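Local coordinates for glutamic acid/alanine-rich protein (Trypanosoma congolense, PDB 2Y44) that is an elongated, largely helical trypanosome surface protein that probably contributes to the coat on the parasite cell surface, at residues A[3-8]-A[117-122]; A[13-18]-A[97-102]. All coordinates share one frame; numbering follows the deposited sequence.

Contact 1. Residues A[3-8]-A[117-122]; sequences EEVQTM and TAAKKC
Val5 and Gln6, neighbours on helix 2-16, both reach the methyl group of Ala118 on helix 113-120. Val5 points across the gap and touches with a single branch: CG1, set anti to the backbone N (chi1 176°), lies 3.9 Å from Ala118 CB. Val5 CG1 also lies 3.8 Å from Ala119 N and 4.1 Å from Ala119 CB, so it sits against two consecutive residues of the partner helix. The Gln6 side chain sets out alongside the partner helix, and its bend at chi2 (-72°) turns the amide in toward Ala118. The Ala118 methyl group rests on the flat face of this amide, almost directly above Gln6 CD, with Ala118 CB 3.7 Å from that carbon. With alanines on one side, the backbones come close: the CA atoms of Gln6 and Ala118 are 6.1 Å apart. Leu106 of helix 57-107 packs on both Val5 and Ala119 and extends the apolar layer. Just beyond, Cys122 forms a disulfide with Cys9, tying the end of 117-122 covalently to helix 2-16. The arrangement is that of close, alanine-mediated helix packing within an all-helical bundle, with a disulfide beside it.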
loop_
_atom_site.group_PDB
_atom_site.type_symbol
_atom_site.label_atom_id
_atom_site.label_comp_id
_atom_site.label_asym_id
_atom_site.label_seq_id
_atom_site.Cartn_x
_atom_site.Cartn_y
_atom_site.Cartn_z
ATOM N N GLU A 3 -16.380 -24.689 2.645
ATOM C CA GLU A 3 -16.040 -23.726 1.585
ATOM C C GLU A 3 -16.086 -22.293 2.125
ATOM O O GLU A 3 -15.258 -21.446 1.806
ATOM C CB GLU A 3 -16.964 -23.887 0.368
ATOM C CG GLU A 3 -16.670 -22.932 -0.773
ATOM C CD GLU A 3 -17.528 -23.191 -2.010
ATOM O OE1 GLU A 3 -18.614 -23.800 -1.876
ATOM O OE2 GLU A 3 -17.119 -22.728 -3.105
ATOM N N GLU A 4 -17.124 -21.998 2.891
ATOM C CA GLU A 4 -17.267 -20.665 3.427
ATOM C C GLU A 4 -16.154 -20.342 4.423
ATOM O O GLU A 4 -15.666 -19.221 4.476
ATOM C CB GLU A 4 -18.615 -20.597 4.120
ATOM C CG GLU A 4 -19.226 -19.311 3.987
ATOM C CD GLU A 4 -19.343 -18.692 5.308
ATOM O OE1 GLU A 4 -18.267 -18.398 5.891
ATOM O OE2 GLU A 4 -20.490 -18.654 5.819
ATOM N N VAL A 5 -15.774 -21.338 5.219
ATOM C CA VAL A 5 -14.730 -21.147 6.224
ATOM C C VAL A 5 -13.402 -20.855 5.571
ATOM O O VAL A 5 -12.683 -19.947 6.002
ATOM C CB VAL A 5 -14.584 -22.369 7.121
ATOM C CG1 VAL A 5 -13.432 -22.183 8.103
ATOM C CG2 VAL A 5 -15.896 -22.600 7.917
ATOM N N GLN A 6 -13.091 -21.599 4.516
ATOM C CA GLN A 6 -11.830 -21.413 3.816
ATOM C C GLN A 6 -11.818 -20.094 3.076
ATOM O O GLN A 6 -10.800 -19.403 2.995
ATOM C CB GLN A 6 -11.605 -22.535 2.820
ATOM C CG GLN A 6 -11.189 -23.875 3.456
ATOM C CD GLN A 6 -9.739 -23.892 4.008
ATOM O OE1 GLN A 6 -9.185 -22.866 4.443
ATOM N NE2 GLN A 6 -9.111 -25.076 3.962
ATOM N N THR A 7 -12.989 -19.697 2.584
ATOM C CA THR A 7 -13.084 -18.411 1.871
ATOM C C THR A 7 -12.969 -17.218 2.835
ATOM O O THR A 7 -12.312 -16.219 2.544
ATOM C CB THR A 7 -14.389 -18.414 0.990
ATOM O OG1 THR A 7 -14.307 -19.505 0.065
ATOM C CG2 THR A 7 -14.539 -17.154 0.217
ATOM N N MET A 8 -13.531 -17.363 4.034
ATOM C CA MET A 8 -13.409 -16.371 5.089
ATOM C C MET A 8 -11.944 -16.320 5.530
ATOM O O MET A 8 -11.437 -15.247 5.853
ATOM C CB MET A 8 -14.296 -16.749 6.283
ATOM C CG MET A 8 -14.118 -15.837 7.510
ATOM S SD MET A 8 -15.513 -15.827 8.648
ATOM C CE MET A 8 -16.289 -17.439 8.255
ATOM N N THR A 117 -10.828 -27.777 11.465
ATOM C CA THR A 117 -9.473 -27.830 10.940
ATOM C C THR A 117 -9.164 -26.645 10.030
ATOM O O THR A 117 -8.074 -26.074 10.113
ATOM C CB THR A 117 -9.240 -29.144 10.178
ATOM O OG1 THR A 117 -9.407 -30.254 11.084
ATOM C CG2 THR A 117 -7.843 -29.173 9.556
ATOM N N ALA A 118 -10.098 -26.333 9.120
ATOM C CA ALA A 118 -9.922 -25.211 8.191
ATOM C C ALA A 118 -9.811 -23.910 9.007
ATOM O O ALA A 118 -8.939 -23.064 8.727
ATOM C CB ALA A 118 -11.111 -25.132 7.214
ATOM N N ALA A 119 -10.644 -23.785 10.045
ATOM C CA ALA A 119 -10.559 -22.629 10.935
ATOM C C ALA A 119 -9.263 -22.583 11.766
ATOM O O ALA A 119 -8.606 -21.537 11.845
ATOM C CB ALA A 119 -11.807 -22.499 11.824
ATOM N N LYS A 120 -8.896 -23.726 12.356
ATOM C CA LYS A 120 -7.724 -23.760 13.219
ATOM C C LYS A 120 -6.454 -23.465 12.413
ATOM O O LYS A 120 -5.575 -22.726 12.880
ATOM C CB LYS A 120 -7.617 -25.109 13.928
ATOM C CG LYS A 120 -6.414 -25.196 14.852
ATOM C CD LYS A 120 -6.148 -26.649 15.242
ATOM C CE LYS A 120 -5.081 -26.677 16.361
ATOM N NZ LYS A 120 -4.994 -28.083 16.873
ATOM N N LYS A 121 -6.367 -24.000 11.203
ATOM C CA LYS A 121 -5.155 -23.834 10.423
ATOM C C LYS A 121 -5.114 -22.444 9.767
ATOM O O LYS A 121 -4.108 -22.054 9.196
ATOM C CB LYS A 121 -4.976 -24.969 9.415
ATOM C CG LYS A 121 -5.896 -24.920 8.224
ATOM C CD LYS A 121 -5.115 -24.542 6.964
ATOM C CE LYS A 121 -5.192 -23.027 6.701
ATOM N NZ LYS A 121 -4.625 -22.647 5.393
ATOM N N CYS A 122 -6.127 -21.625 10.028
ATOM C CA CYS A 122 -6.125 -20.272 9.460
ATOM C C CYS A 122 -5.293 -19.242 10.248
ATOM O O CYS A 122 -5.804 -18.262 10.736
ATOM C CB CYS A 122 -7.542 -19.754 9.186
ATOM S SG CYS A 122 -7.444 -18.280 8.100
#

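Contact 2. Residues A[13-18]-A[97-102]; sequences RQLRAL and ETTDES
Arg16 and Asp100 form a salt bridge in which two nitrogens grip one oxygen. NE and NH2 of Arg16 each donate to Asp100 OD1 at 2.9 Å, and the oxygen lies in the guanidinium plane, at its edge. The bonds are moderately bent, with an N-H...O angle of 145° at NE. The carboxylate is turned 52° from the guanidinium plane: NE meets OD1 on the syn side but tilted out of the carboxylate plane, and NH2 comes from farther above the same face. The chain, extended from CG to NE, carries the guanidinium across to Asp100. NH1 is bound elsewhere, to the carbonyl oxygens of Cys122 and Gly124. Beside the ion pair, the preceding residue of each helix supplies the packing: Leu15 CD1 touches Thr99 OG1 at 3.8 Å, the two side chains crossing at about a right angle. That hydroxyl is hydrogen-bonded to Ala95 O, within its own helix, and Leu15 also rests on Ala95, Ile96 and Phe138. With three nitrogens engaged, the guanidinium is probably held against rotation; the ion pair ties the end region of helix 2-16 to helix 57-107, and the NH1 bonds tie it to the loop after helix 113-120.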
loop_
_atom_site.group_PDB
_atom_site.type_symbol
_atom_site.label_atom_id
_atom_site.label_comp_id
_atom_site.label_asym_id
_atom_site.label_seq_id
_atom_site.Cartn_x
_atom_site.Cartn_y
_atom_site.Cartn_z
ATOM N N ARG A 13 -6.648 -13.608 5.928
ATOM C CA ARG A 13 -5.188 -13.517 5.580
ATOM C C ARG A 13 -4.849 -12.234 4.827
ATOM O O ARG A 13 -3.783 -11.624 5.029
ATOM C CB ARG A 13 -4.757 -14.741 4.752
ATOM C CG ARG A 13 -4.800 -16.047 5.571
ATOM C CD ARG A 13 -3.497 -16.796 5.388
ATOM N NE ARG A 13 -3.331 -17.932 6.299
ATOM C CZ ARG A 13 -3.700 -19.180 6.018
ATOM N NH1 ARG A 13 -4.339 -19.453 4.881
ATOM N NH2 ARG A 13 -3.386 -20.160 6.859
ATOM N N GLN A 14 -5.755 -11.825 3.935
ATOM C CA GLN A 14 -5.649 -10.511 3.282
ATOM C C GLN A 14 -5.665 -9.355 4.280
ATOM O O GLN A 14 -4.788 -8.499 4.251
ATOM C CB GLN A 14 -6.736 -10.337 2.196
ATOM C CG GLN A 14 -6.683 -11.387 1.094
ATOM C CD GLN A 14 -5.530 -11.173 0.109
ATOM O OE1 GLN A 14 -4.773 -12.108 -0.213
ATOM N NE2 GLN A 14 -5.408 -9.963 -0.384
ATOM N N LEU A 15 -6.682 -9.310 5.145
ATOM C CA LEU A 15 -6.755 -8.308 6.187
ATOM C C LEU A 15 -5.499 -8.292 7.080
ATOM O O LEU A 15 -4.945 -7.241 7.388
ATOM C CB LEU A 15 -8.012 -8.518 7.033
ATOM C CG LEU A 15 -9.353 -8.303 6.320
ATOM C CD1 LEU A 15 -10.500 -8.703 7.230
ATOM C CD2 LEU A 15 -9.511 -6.863 5.788
ATOM N N ARG A 16 -5.066 -9.462 7.538
ATOM C CA ARG A 16 -3.860 -9.521 8.363
ATOM C C ARG A 16 -2.585 -9.000 7.673
ATOM O O ARG A 16 -1.598 -8.656 8.349
ATOM C CB ARG A 16 -3.618 -10.970 8.840
ATOM C CG ARG A 16 -4.736 -11.484 9.697
ATOM C CD ARG A 16 -4.608 -12.980 9.831
ATOM N NE ARG A 16 -5.739 -13.592 10.527
ATOM C CZ ARG A 16 -5.976 -14.910 10.507
ATOM N NH1 ARG A 16 -5.196 -15.733 9.778
ATOM N NH2 ARG A 16 -7.030 -15.404 11.141
ATOM N N ALA A 17 -2.621 -8.881 6.350
ATOM C CA ALA A 17 -1.442 -8.489 5.594
ATOM C C ALA A 17 -1.376 -6.975 5.390
ATOM O O ALA A 17 -0.366 -6.486 4.917
ATOM C CB ALA A 17 -1.368 -9.223 4.248
ATOM N N LEU A 18 -2.438 -6.237 5.755
ATOM C CA LEU A 18 -2.514 -4.817 5.377
ATOM C C LEU A 18 -1.484 -3.950 6.112
ATOM O O LEU A 18 -0.949 -3.030 5.534
ATOM C CB LEU A 18 -3.908 -4.226 5.594
ATOM C CG LEU A 18 -5.088 -4.804 4.807
ATOM C CD1 LEU A 18 -6.418 -4.291 5.373
ATOM C CD2 LEU A 18 -4.930 -4.512 3.337
ATOM N N GLU A 97 -10.084 -8.073 13.970
ATOM C CA GLU A 97 -10.488 -8.664 15.241
ATOM C C GLU A 97 -11.763 -9.515 15.084
ATOM O O GLU A 97 -11.862 -10.654 15.583
ATOM C CB GLU A 97 -10.694 -7.548 16.274
ATOM C CG GLU A 97 -9.381 -6.861 16.643
ATOM C CD GLU A 97 -9.508 -5.839 17.780
ATOM O OE1 GLU A 97 -10.648 -5.427 18.110
ATOM O OE2 GLU A 97 -8.448 -5.410 18.306
ATOM N N THR A 98 -12.757 -8.934 14.419
ATOM C CA THR A 98 -14.005 -9.605 14.153
ATOM C C THR A 98 -13.851 -10.899 13.353
ATOM O O THR A 98 -14.486 -11.924 13.676
ATOM C CB THR A 98 -14.981 -8.623 13.432
ATOM O OG1 THR A 98 -15.285 -7.552 14.338
ATOM C CG2 THR A 98 -16.260 -9.345 13.037
ATOM N N THR A 99 -13.073 -10.847 12.266
ATOM C CA THR A 99 -12.892 -11.997 11.420
ATOM C C THR A 99 -12.115 -13.062 12.181
ATOM O O THR A 99 -12.441 -14.249 12.113
ATOM C CB THR A 99 -12.170 -11.586 10.117
ATOM O OG1 THR A 99 -12.966 -10.579 9.470
ATOM C CG2 THR A 99 -11.995 -12.778 9.159
ATOM N N ASP A 100 -11.061 -12.645 12.881
ATOM C CA ASP A 100 -10.262 -13.626 13.632
ATOM C C ASP A 100 -11.160 -14.330 14.653
ATOM O O ASP A 100 -11.006 -15.537 14.930
ATOM C CB ASP A 100 -9.083 -12.959 14.367
ATOM C CG ASP A 100 -7.946 -12.563 13.449
ATOM O OD1 ASP A 100 -7.953 -12.946 12.277
ATOM O OD2 ASP A 100 -7.023 -11.841 13.907
ATOM N N GLU A 101 -12.035 -13.565 15.272
ATOM C CA GLU A 101 -12.867 -14.127 16.335
ATOM C C GLU A 101 -13.859 -15.115 15.753
ATOM O O GLU A 101 -14.063 -16.202 16.315
ATOM C CB GLU A 101 -13.587 -13.042 17.121
ATOM C CG GLU A 101 -14.595 -13.584 18.144
ATOM C CD GLU A 101 -13.940 -14.340 19.307
ATOM O OE1 GLU A 101 -12.697 -14.257 19.505
ATOM O OE2 GLU A 101 -14.695 -14.992 20.053
ATOM N N SER A 102 -14.434 -14.770 14.595
ATOM C CA SER A 102 -15.294 -15.743 13.893
ATOM C C SER A 102 -14.585 -17.072 13.660
ATOM O O SER A 102 -15.172 -18.153 13.848
ATOM C CB SER A 102 -15.823 -15.178 12.567
ATOM O OG SER A 102 -16.736 -14.115 12.810
#

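Both contacts use helix 2-16, contact 1 near its start and contact 2 toward its other end, with their centres about 12 Å apart. The segments of contact 2 both fall between those of contact 1 in sequence. They meet directly: Cys122 O of contact 1 lies 2.8 Å from Arg16 NH1 of contact 2, a probable hydrogen bond that links the disulfide-bearing turn to the interhelical ion pair. A van der Waals touch joins Met8 SD to Ser102 CB at 4.0 Å. The nearest atoms of a glycerol, probably from crystallisation, and the Arg16 side chain are about 4 Å apart, so it lies beside contact 2. Together the contacts fasten the N-terminal helix to the two successive helices 57-107 and 113-120.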